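Side-chain contact in AlyQ (Persicobacter sp. CCB-QB2, PDB 7D2A), which binds alginate-derived uronic acids through a family 32 carbohydrate-binding module, consistent with a role in targeting alginate: residues A60-G65 with S70-S75. Sequence-based numbering, arbitrary orientation.
Sequences AAWYNG and SGFSIS. With MAW (4-deoxy-alpha-L-erythro-hex-4-enopyranuronic acid), chain B.
One face of the W62 indole takes S70 CB, which sits 4.0 Å from the centroid of the six-membered ring in a CH-pi contact. F72 meets the same ring obliquely. The two ring planes are turned 41° to each other, and W62 CZ2 lies 3.6 Å from F72 CD1. At the edge of the F72 ring, in its plane, are S70 O and I74 CG1 of its own strand. N64 CG lies over one face of the Y63 ring, toward the rim. W62 CG is anti to its carbonyl carbon (chi1 -64°), which sends the indole across to the facing strand. No hydrogen bond joins the segments; W62 NE1 donates one to Y101 OH. Replacing W62 with an alanine is likely to take away the surface that S70 CB and F72 CD1 pack on and leave Y101 OH without its indole donor. A type II beta turn from W62 to G65 carries Y63 from the strand end to the glycan pocket. There Y63 CD2 is 3.5 Å from O6B of the bound MAW, and R35 makes a cation-pi contact with the Y63 ring. The contact joins the two sheets of the beta-sandwich by buried, mainly apolar packing, and the pocket residue Y63 follows directly on the packed W62.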
# COMPACT_ATOMS: atom_id res chain seq x y z
N ALA A 60 -2.19 5.58 0.97
CA ALA A 60 -1.63 5.26 -0.36
C ALA A 60 -2.08 6.30 -1.36
O ALA A 60 -3.26 6.73 -1.35
CB ALA A 60 -2.01 3.87 -0.83
N ALA A 61 -1.14 6.71 -2.18
CA ALA A 61 -1.38 7.53 -3.38
C ALA A 61 -1.34 6.62 -4.58
O ALA A 61 -0.37 5.85 -4.76
CB ALA A 61 -0.37 8.65 -3.47
N TRP A 62 -2.34 6.73 -5.43
CA TRP A 62 -2.55 5.84 -6.58
C TRP A 62 -2.13 6.49 -7.89
O TRP A 62 -2.37 7.69 -8.10
CB TRP A 62 -4.01 5.43 -6.63
CG TRP A 62 -4.39 4.62 -5.44
CD1 TRP A 62 -4.94 5.10 -4.29
CD2 TRP A 62 -4.28 3.20 -5.29
NE1 TRP A 62 -5.11 4.08 -3.39
CE2 TRP A 62 -4.74 2.89 -3.98
CE3 TRP A 62 -3.81 2.17 -6.12
CZ2 TRP A 62 -4.75 1.57 -3.52
CZ3 TRP A 62 -3.80 0.89 -5.65
CH2 TRP A 62 -4.25 0.60 -4.35
N TYR A 63 -1.49 5.70 -8.73
CA TYR A 63 -1.12 6.17 -10.09
C TYR A 63 -2.41 6.45 -10.85
O TYR A 63 -3.32 5.61 -10.80
CB TYR A 63 -0.34 5.09 -10.82
CG TYR A 63 0.08 5.42 -12.23
CD1 TYR A 63 0.95 6.47 -12.49
CD2 TYR A 63 -0.38 4.65 -13.28
CE1 TYR A 63 1.38 6.72 -13.78
CE2 TYR A 63 0.07 4.89 -14.57
CZ TYR A 63 0.93 5.93 -14.81
OH TYR A 63 1.30 6.15 -16.11
N ASN A 64 -2.51 7.61 -11.50
CA ASN A 64 -3.75 7.99 -12.21
C ASN A 64 -4.91 7.97 -11.21
O ASN A 64 -6.06 7.60 -11.56
CB ASN A 64 -4.01 7.11 -13.43
CG ASN A 64 -3.07 7.39 -14.58
OD1 ASN A 64 -2.42 8.42 -14.60
ND2 ASN A 64 -3.00 6.47 -15.51
N GLY A 65 -4.64 8.35 -9.97
CA GLY A 65 -5.60 8.17 -8.89
C GLY A 65 -6.79 9.08 -9.03
O GLY A 65 -7.83 8.80 -8.38
N SER A 70 -9.16 1.71 -7.92
CA SER A 70 -8.33 0.52 -7.81
C SER A 70 -8.77 -0.26 -6.57
O SER A 70 -8.87 0.32 -5.49
CB SER A 70 -6.83 0.92 -7.81
OG SER A 70 -6.01 -0.01 -8.53
N GLY A 71 -9.04 -1.55 -6.73
CA GLY A 71 -9.44 -2.41 -5.62
C GLY A 71 -8.25 -2.97 -4.87
O GLY A 71 -7.19 -3.21 -5.46
N PHE A 72 -8.35 -3.04 -3.55
CA PHE A 72 -7.21 -3.48 -2.72
C PHE A 72 -7.69 -3.96 -1.36
O PHE A 72 -8.82 -3.79 -0.97
CB PHE A 72 -6.21 -2.32 -2.55
CG PHE A 72 -6.72 -1.23 -1.66
CD1 PHE A 72 -7.54 -0.23 -2.15
CD2 PHE A 72 -6.39 -1.22 -0.31
CE1 PHE A 72 -8.03 0.77 -1.32
CE2 PHE A 72 -6.91 -0.25 0.52
CZ PHE A 72 -7.75 0.73 0.03
N SER A 73 -6.79 -4.61 -0.66
CA SER A 73 -6.96 -4.99 0.74
C SER A 73 -5.62 -4.75 1.42
O SER A 73 -4.56 -4.79 0.76
CB SER A 73 -7.52 -6.36 0.90
OG SER A 73 -6.62 -7.31 0.45
N ILE A 74 -5.68 -4.53 2.72
CA ILE A 74 -4.50 -4.34 3.57
C ILE A 74 -4.47 -5.48 4.58
O ILE A 74 -5.51 -5.69 5.27
CB ILE A 74 -4.53 -2.96 4.25
CG1 ILE A 74 -4.71 -1.82 3.23
CG2 ILE A 74 -3.31 -2.76 5.14
CD1 ILE A 74 -4.90 -0.46 3.86
N SER A 75 -3.34 -6.09 4.72
CA SER A 75 -3.12 -7.15 5.74
C SER A 75 -1.88 -6.83 6.52
O SER A 75 -0.96 -6.14 6.02
CB SER A 75 -3.09 -8.53 5.13
OG SER A 75 -2.03 -8.71 4.18
C1 MAW B . 0.98 -0.08 -18.01
C2 MAW B . 2.37 0.26 -17.67
O2 MAW B . 2.71 1.66 -17.90
C3 MAW B . 2.55 -0.10 -16.17
O3 MAW B . 3.73 0.46 -15.63
C4 MAW B . 1.31 0.38 -15.39
C5 MAW B . 0.23 0.85 -15.96
O5 MAW B . 0.11 0.89 -17.41
C6 MAW B . -0.94 1.31 -15.26
O6A MAW B . -1.93 1.68 -15.97
O6B MAW B . -1.00 1.29 -13.98